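Local coordinates for protein alpha-glucosidase ([Eubacterium] rectale, PDB 6PNR) that probably hydrolyses alpha-linked sulfoquinovosides as a family 31 glycoside hydrolase, and binds an aza-sugar sulfonate inhibitor, at residues Y178-D189 against Q201-E212. Numbering follows the deposited sequence.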
ATOM      1  N   TYR A 178      23.674  15.418  18.517  1.00 31.57           N
ATOM      2  CA  TYR A 178      24.599  14.419  18.011  1.00 33.14           C
ATOM      3  C   TYR A 178      24.133  14.013  16.617  1.00 36.26           C
ATOM      4  O   TYR A 178      22.972  14.215  16.244  1.00 31.30           O
ATOM      5  CB  TYR A 178      24.686  13.185  18.935  1.00 34.51           C
ATOM      6  CG  TYR A 178      23.430  12.306  18.981  1.00 38.10           C
ATOM      7  CD1 TYR A 178      23.183  11.356  17.994  1.00 34.09           C
ATOM      8  CD2 TYR A 178      22.509  12.410  20.024  1.00 35.92           C
ATOM      9  CE1 TYR A 178      22.056  10.562  18.024  1.00 35.40           C
ATOM     10  CE2 TYR A 178      21.379  11.613  20.066  1.00 31.39           C
ATOM     11  CZ  TYR A 178      21.155  10.691  19.059  1.00 38.15           C
ATOM     12  OH  TYR A 178      20.035   9.881  19.071  1.00 33.18           O
ATOM     13  N   TYR A 179      25.053  13.456  15.839  1.00 37.17           N
ATOM     14  CA  TYR A 179      24.692  12.704  14.649  1.00 35.52           C
ATOM     15  C   TYR A 179      25.128  11.265  14.848  1.00 33.45           C
ATOM     16  O   TYR A 179      26.075  10.984  15.592  1.00 32.93           O
ATOM     17  CB  TYR A 179      25.314  13.285  13.357  1.00 34.49           C
ATOM     18  CG  TYR A 179      26.754  12.904  13.072  1.00 31.35           C
ATOM     19  CD1 TYR A 179      27.072  11.750  12.355  1.00 33.50           C
ATOM     20  CD2 TYR A 179      27.792  13.731  13.468  1.00 31.49           C
ATOM     21  CE1 TYR A 179      28.395  11.422  12.078  1.00 37.55           C
ATOM     22  CE2 TYR A 179      29.109  13.414  13.191  1.00 33.78           C
ATOM     23  CZ  TYR A 179      29.409  12.261  12.515  1.00 33.84           C
ATOM     24  OH  TYR A 179      30.731  11.962  12.256  1.00 34.69           O
ATOM     25  N   LEU A 180      24.418  10.357  14.191  1.00 26.98           N
ATOM     26  CA  LEU A 180      24.707   8.937  14.250  1.00 26.58           C
ATOM     27  C   LEU A 180      24.750   8.418  12.825  1.00 29.87           C
ATOM     28  O   LEU A 180      23.845   8.701  12.031  1.00 28.23           O
ATOM     29  CB  LEU A 180      23.648   8.178  15.077  1.00 27.31           C
ATOM     30  CG  LEU A 180      23.788   6.665  15.289  1.00 23.88           C
ATOM     31  CD1 LEU A 180      23.002   6.249  16.518  1.00 28.07           C
ATOM     32  CD2 LEU A 180      23.317   5.864  14.091  1.00 25.40           C
ATOM     33  N   HIS A 181      25.787   7.658  12.511  1.00 28.02           N
ATOM     34  CA  HIS A 181      25.977   7.074  11.195  1.00 28.79           C
ATOM     35  C   HIS A 181      26.122   5.569  11.338  1.00 35.90           C
ATOM     36  O   HIS A 181      26.862   5.096  12.210  1.00 31.42           O
ATOM     37  CB  HIS A 181      27.226   7.636  10.504  1.00 29.83           C
ATOM     38  CG  HIS A 181      27.497   7.002   9.178  1.00 32.13           C
ATOM     39  ND1 HIS A 181      26.598   7.067   8.134  1.00 28.95           N
ATOM     40  CD2 HIS A 181      28.541   6.261   8.735  1.00 33.94           C
ATOM     41  CE1 HIS A 181      27.084   6.403   7.097  1.00 33.08           C
ATOM     42  NE2 HIS A 181      28.265   5.910   7.434  1.00 33.78           N
ATOM     43  N   VAL A 182      25.420   4.819  10.491  1.00 30.98           N
ATOM     44  CA  VAL A 182      25.596   3.376  10.391  1.00 27.15           C
ATOM     45  C   VAL A 182      26.458   3.106   9.166  1.00 35.58           C
ATOM     46  O   VAL A 182      26.061   3.420   8.037  1.00 30.23           O
ATOM     47  CB  VAL A 182      24.248   2.638  10.290  1.00 30.17           C
ATOM     48  CG1 VAL A 182      24.468   1.117  10.238  1.00 28.72           C
ATOM     49  CG2 VAL A 182      23.331   3.011  11.458  1.00 28.80           C
ATOM     50  N   ASP A 183      27.624   2.498   9.384  1.00 28.58           N
ATOM     51  CA  ASP A 183      28.608   2.268   8.326  1.00 31.44           C
ATOM     52  C   ASP A 183      28.211   1.023   7.540  1.00 32.37           C
ATOM     53  O   ASP A 183      28.777  -0.063   7.681  1.00 35.68           O
ATOM     54  CB  ASP A 183      30.006   2.141   8.923  1.00 33.38           C
ATOM     55  CG  ASP A 183      31.108   2.123   7.868  1.00 47.51           C
ATOM     56  OD1 ASP A 183      30.804   2.165   6.656  1.00 40.90           O
ATOM     57  OD2 ASP A 183      32.296   2.074   8.258  1.00 51.16           O
ATOM     58  N   SER A 184      27.217   1.192   6.674  1.00 31.11           N
ATOM     59  CA  SER A 184      26.728   0.084   5.866  1.00 28.94           C
ATOM     60  C   SER A 184      26.030   0.657   4.641  1.00 29.10           C
ATOM     61  O   SER A 184      25.402   1.713   4.716  1.00 29.78           O
ATOM     62  CB  SER A 184      25.758  -0.796   6.658  1.00 30.01           C
ATOM     63  OG  SER A 184      25.132  -1.754   5.816  1.00 31.36           O
ATOM     64  N   THR A 185      26.137  -0.042   3.517  1.00 29.18           N
ATOM     65  CA  THR A 185      25.342   0.311   2.348  1.00 29.73           C
ATOM     66  C   THR A 185      24.246  -0.709   2.090  1.00 33.17           C
ATOM     67  O   THR A 185      23.657  -0.712   1.003  1.00 32.59           O
ATOM     68  CB  THR A 185      26.216   0.494   1.101  1.00 28.07           C
ATOM     69  OG1 THR A 185      26.746  -0.770   0.691  1.00 27.11           O
ATOM     70  CG2 THR A 185      27.364   1.478   1.380  1.00 32.70           C
ATOM     71  N   ALA A 186      23.946  -1.560   3.072  1.00 27.79           N
ATOM     72  CA  ALA A 186      22.816  -2.461   2.942  1.00 32.69           C
ATOM     73  C   ALA A 186      21.515  -1.666   2.945  1.00 27.91           C
ATOM     74  O   ALA A 186      21.482  -0.488   3.306  1.00 30.03           O
ATOM     75  CB  ALA A 186      22.807  -3.484   4.082  1.00 31.03           C
ATOM     76  N   TYR A 187      20.435  -2.319   2.515  1.00 28.10           N
ATOM     77  CA  TYR A 187      19.108  -1.794   2.802  1.00 27.71           C
ATOM     78  C   TYR A 187      19.002  -1.511   4.291  1.00 27.21           C
ATOM     79  O   TYR A 187      19.452  -2.306   5.118  1.00 29.11           O
ATOM     80  CB  TYR A 187      18.022  -2.797   2.384  1.00 26.64           C
ATOM     81  CG  TYR A 187      16.599  -2.324   2.627  1.00 29.84           C
ATOM     82  CD1 TYR A 187      16.004  -2.438   3.882  1.00 29.66           C
ATOM     83  CD2 TYR A 187      15.849  -1.759   1.596  1.00 30.83           C
ATOM     84  CE1 TYR A 187      14.688  -2.003   4.104  1.00 28.83           C
ATOM     85  CE2 TYR A 187      14.539  -1.335   1.803  1.00 30.68           C
ATOM     86  CZ  TYR A 187      13.966  -1.462   3.055  1.00 33.65           C
ATOM     87  OH  TYR A 187      12.672  -1.029   3.267  1.00 35.33           O
ATOM     88  N   ALA A 188      18.418  -0.369   4.632  1.00 26.44           N
ATOM     89  CA  ALA A 188      18.124  -0.052   6.019  1.00 26.12           C
ATOM     90  C   ALA A 188      16.744   0.579   6.098  1.00 30.00           C
ATOM     91  O   ALA A 188      16.149   0.957   5.086  1.00 25.17           O
ATOM     92  CB  ALA A 188      19.179   0.878   6.634  1.00 29.26           C
ATOM     93  N   ASP A 189      16.231   0.683   7.324  1.00 27.78           N
ATOM     94  CA  ASP A 189      14.951   1.344   7.573  1.00 31.47           C
ATOM     95  C   ASP A 189      15.047   2.011   8.940  1.00 32.91           C
ATOM     96  O   ASP A 189      15.052   1.322   9.965  1.00 31.55           O
ATOM     97  CB  ASP A 189      13.791   0.345   7.512  1.00 28.20           C
ATOM     98  CG  ASP A 189      12.414   1.014   7.587  1.00 35.85           C
ATOM     99  OD1 ASP A 189      12.326   2.214   7.915  1.00 34.45           O
ATOM    100  OD2 ASP A 189      11.402   0.330   7.301  1.00 35.52           O
ATOM    101  N   GLN A 201      16.881  -0.404  11.557  1.00 31.85           N
ATOM    102  CA  GLN A 201      16.900  -1.745  10.978  1.00 29.14           C
ATOM    103  C   GLN A 201      17.908  -1.795   9.831  1.00 31.90           C
ATOM    104  O   GLN A 201      17.867  -0.952   8.932  1.00 29.57           O
ATOM    105  CB  GLN A 201      15.513  -2.143  10.473  1.00 26.88           C
ATOM    106  CG  GLN A 201      15.494  -3.515   9.804  1.00 28.86           C
ATOM    107  CD  GLN A 201      14.145  -3.883   9.181  1.00 29.11           C
ATOM    108  OE1 GLN A 201      14.021  -4.908   8.506  1.00 32.41           O
ATOM    109  NE2 GLN A 201      13.135  -3.060   9.415  1.00 29.26           N
ATOM    110  N   ILE A 202      18.802  -2.786   9.861  1.00 28.71           N
ATOM    111  CA  ILE A 202      19.847  -2.961   8.853  1.00 28.41           C
ATOM    112  C   ILE A 202      19.773  -4.385   8.323  1.00 29.08           C
ATOM    113  O   ILE A 202      19.614  -5.331   9.102  1.00 30.26           O
ATOM    114  CB  ILE A 202      21.258  -2.685   9.426  1.00 30.43           C
ATOM    115  CG1 ILE A 202      21.260  -1.500  10.394  1.00 28.67           C
ATOM    116  CG2 ILE A 202      22.243  -2.439   8.295  1.00 29.47           C
ATOM    117  CD1 ILE A 202      20.995  -0.150   9.756  1.00 31.88           C
ATOM    118  N   TRP A 203      19.900  -4.554   7.003  1.00 26.07           N
ATOM    119  CA  TRP A 203      19.805  -5.906   6.429  1.00 27.94           C
ATOM    120  C   TRP A 203      21.169  -6.584   6.319  1.00 30.80           C
ATOM    121  O   TRP A 203      21.462  -7.305   5.353  1.00 28.92           O
ATOM    122  CB  TRP A 203      19.090  -5.873   5.079  1.00 26.73           C
ATOM    123  CG  TRP A 203      17.607  -5.666   5.232  1.00 27.31           C
ATOM    124  CD1 TRP A 203      16.937  -5.352   6.385  1.00 31.01           C
ATOM    125  CD2 TRP A 203      16.609  -5.779   4.208  1.00 30.12           C
ATOM    126  NE1 TRP A 203      15.584  -5.245   6.131  1.00 30.68           N
ATOM    127  CE2 TRP A 203      15.360  -5.507   4.805  1.00 31.34           C
ATOM    128  CE3 TRP A 203      16.653  -6.069   2.840  1.00 27.45           C
ATOM    129  CZ2 TRP A 203      14.165  -5.509   4.081  1.00 31.31           C
ATOM    130  CZ3 TRP A 203      15.459  -6.061   2.120  1.00 28.96           C
ATOM    131  CH2 TRP A 203      14.236  -5.791   2.746  1.00 31.55           C
ATOM    132  N   GLU A 204      22.004  -6.340   7.325  1.00 30.61           N
ATOM    133  CA  GLU A 204      23.262  -7.028   7.589  1.00 34.50           C
ATOM    134  C   GLU A 204      23.680  -6.620   8.993  1.00 32.39           C
ATOM    135  O   GLU A 204      23.147  -5.661   9.558  1.00 31.67           O
ATOM    136  CB  GLU A 204      24.350  -6.658   6.580  1.00 36.50           C
ATOM    137  CG  GLU A 204      25.014  -5.314   6.878  1.00 36.48           C
ATOM    138  CD  GLU A 204      26.173  -5.023   5.950  1.00 37.37           C
ATOM    139  OE1 GLU A 204      26.620  -5.956   5.243  1.00 38.49           O
ATOM    140  OE2 GLU A 204      26.627  -3.857   5.911  1.00 35.76           O
ATOM    141  N   VAL A 205      24.638  -7.347   9.555  1.00 32.48           N
ATOM    142  CA  VAL A 205      25.294  -6.847  10.759  1.00 33.27           C
ATOM    143  C   VAL A 205      26.245  -5.741  10.322  1.00 34.56           C
ATOM    144  O   VAL A 205      27.214  -6.014   9.602  1.00 38.32           O
ATOM    145  CB  VAL A 205      26.033  -7.964  11.511  1.00 36.49           C
ATOM    146  CG1 VAL A 205      26.766  -7.391  12.709  1.00 27.53           C
ATOM    147  CG2 VAL A 205      25.052  -9.074  11.933  1.00 33.04           C
ATOM    148  N   PRO A 206      26.021  -4.492  10.721  1.00 28.96           N
ATOM    149  CA  PRO A 206      26.865  -3.402  10.226  1.00 36.18           C
ATOM    150  C   PRO A 206      28.247  -3.435  10.853  1.00 37.18           C
ATOM    151  O   PRO A 206      28.413  -3.814  12.013  1.00 38.24           O
ATOM    152  CB  PRO A 206      26.100  -2.144  10.657  1.00 32.82           C
ATOM    153  CG  PRO A 206      25.426  -2.567  11.920  1.00 34.30           C
ATOM    154  CD  PRO A 206      25.046  -4.023  11.720  1.00 33.11           C
ATOM    155  N   LYS A 207      29.244  -3.006  10.072  1.00 36.61           N
ATOM    156  CA  LYS A 207      30.614  -2.957  10.580  1.00 34.98           C
ATOM    157  C   LYS A 207      30.716  -2.088  11.819  1.00 38.42           C
ATOM    158  O   LYS A 207      31.410  -2.442  12.779  1.00 40.47           O
ATOM    159  CB  LYS A 207      31.567  -2.431   9.502  1.00 43.58           C
ATOM    160  CG  LYS A 207      31.993  -3.464   8.479  1.00 50.77           C
ATOM    161  CD  LYS A 207      32.961  -2.868   7.451  1.00 65.72           C
ATOM    162  CE  LYS A 207      32.241  -1.999   6.410  1.00 60.27           C
ATOM    163  NZ  LYS A 207      31.327  -2.789   5.520  1.00 49.30           N
ATOM    164  N   GLN A 208      30.027  -0.955  11.827  1.00 33.81           N
ATOM    165  CA  GLN A 208      30.280   0.043  12.853  1.00 32.45           C
ATOM    166  C   GLN A 208      29.129   1.028  12.899  1.00 34.07           C
ATOM    167  O   GLN A 208      28.510   1.335  11.875  1.00 34.74           O
ATOM    168  CB  GLN A 208      31.594   0.792  12.583  1.00 38.33           C
ATOM    169  CG  GLN A 208      31.924   1.876  13.581  1.00 38.38           C
ATOM    170  CD  GLN A 208      33.108   2.732  13.141  1.00 48.13           C
ATOM    171  OE1 GLN A 208      32.936   3.811  12.563  1.00 42.82           O
ATOM    172  NE2 GLN A 208      34.314   2.247  13.407  1.00 43.41           N
ATOM    173  N   ILE A 209      28.849   1.514  14.100  1.00 35.28           N
ATOM    174  CA  ILE A 209      27.981   2.662  14.302  1.00 30.29           C
ATOM    175  C   ILE A 209      28.824   3.758  14.932  1.00 38.72           C
ATOM    176  O   ILE A 209      29.609   3.495  15.854  1.00 36.73           O
ATOM    177  CB  ILE A 209      26.749   2.311  15.159  1.00 34.41           C
ATOM    178  CG1 ILE A 209      25.796   1.418  14.340  1.00 34.50           C
ATOM    179  CG2 ILE A 209      26.047   3.592  15.656  1.00 31.70           C
ATOM    180  CD1 ILE A 209      24.556   0.931  15.084  1.00 31.94           C
ATOM    181  N   ARG A 210      28.687   4.971  14.405  1.00 33.47           N
ATOM    182  CA  ARG A 210      29.476   6.126  14.796  1.00 33.11           C
ATOM    183  C   ARG A 210      28.543   7.184  15.364  1.00 32.61           C
ATOM    184  O   ARG A 210      27.487   7.463  14.782  1.00 34.85           O
ATOM    185  CB  ARG A 210      30.246   6.663  13.588  1.00 34.78           C
ATOM    186  CG  ARG A 210      31.099   7.859  13.857  1.00 37.88           C
ATOM    187  CD  ARG A 210      31.765   8.317  12.574  1.00 38.01           C
ATOM    188  NE  ARG A 210      32.524   9.527  12.812  1.00 42.62           N
ATOM    189  CZ  ARG A 210      33.827   9.539  13.070  1.00 43.92           C
ATOM    190  NH1 ARG A 210      34.506   8.394  13.091  1.00 40.20           N
ATOM    191  NH2 ARG A 210      34.447  10.694  13.291  1.00 41.75           N
ATOM    192  N   ILE A 211      28.906   7.739  16.514  1.00 30.85           N
ATOM    193  CA  ILE A 211      28.106   8.759  17.183  1.00 32.87           C
ATOM    194  C   ILE A 211      29.030   9.901  17.572  1.00 39.46           C
ATOM    195  O   ILE A 211      30.068   9.677  18.201  1.00 32.96           O
ATOM    196  CB  ILE A 211      27.391   8.212  18.430  1.00 31.76           C
ATOM    197  CG1 ILE A 211      26.610   6.938  18.108  1.00 39.02           C
ATOM    198  CG2 ILE A 211      26.483   9.281  19.010  1.00 39.21           C
ATOM    199  CD1 ILE A 211      25.856   6.360  19.311  1.00 33.36           C
ATOM    200  N   GLU A 212      28.657  11.122  17.213  1.00 33.75           N
ATOM    201  CA  GLU A 212      29.521  12.260  17.469  1.00 35.49           C
ATOM    202  C   GLU A 212      28.669  13.451  17.882  1.00 35.45           C
ATOM    203  O   GLU A 212      27.663  13.746  17.230  1.00 34.73           O
ATOM    204  CB  GLU A 212      30.360  12.557  16.222  1.00 35.68           C
ATOM    205  CG  GLU A 212      31.406  13.616  16.387  1.00 42.11           C
ATOM    206  CD  GLU A 212      32.529  13.507  15.349  1.00 44.99           C
ATOM    207  OE1 GLU A 212      32.347  12.843  14.295  1.00 41.55           O
ATOM    208  OE2 GLU A 212      33.604  14.082  15.608  1.00 44.19           O
TER
HETATM  209  O   HOH W   1      28.911  -2.684   7.224  1.00 35.07           O
HETATM  210  O   HOH W   2      27.654  -2.314   3.785  1.00 35.21           O
HETATM  211  O   HOH W   3      12.731  -0.421  10.752  1.00 30.38           O
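Tyr187 swings its ring out with CG anti to the backbone N (chi1 -179°), and Trp203 turns its indole beside its own backbone N (chi1 -74°); the two rings meet in a face-to-face stack. The stack lies at the end of one of two antiparallel strand pairings in an N-terminal beta-sandwich. Strand 178-182 pairs with 208-212 in one sheet, and 188-189 pairs with 201-202 in the other. The chain crosses between the sheets twice, once around Ser184 to Ala186 and once around Glu204 to Pro206. Tyr187 CD1 sits over the centre of the indole, 3.3 Å from Trp203 CE2. The six-membered ring centroids are 4.0 Å apart, with the planes opened by 29°. Trp203 NE1 also donates to Gln201 OE1, which helps fix the indole's rotation, and Arg101 adds a cation-pi contact. With an alanine in place of Trp203, one face of the Tyr187 ring would probably lose its stacking partner and Gln201 OE1 its indole donor.

Apolar side chains meet between the sheets: Val182 CG1 and Ile202 CD1 come tip to tip at 3.7 Å. Val182 CG1 also touches Pro206 CB. Ile202 CD1 rests as well on Ala188 CB, its neighbour across the same sheet. At the crossing, Ser184 OG gives its proton to Glu204 OE2 at 2.6 Å, coming from above the carboxylate plane. The same OG accepts from Ala186 N, closing an ST turn. Water 1 links Glu204 OE2 to Asp183 O and to Lys207 N and NZ.

The other face of strands 178-182 and 208-212 carries Tyr179, Arg210 and Glu212, next to helix 217-228. Arg210 NE donates to Tyr179 OH, in the guanidinium plane, and its NH2 makes a salt bridge with Glu212 OE1. That oxygen has a second donor: Tyr179 OH meets Glu212 OE1 nearly end-on to its C-O bond, at 2.7 Å.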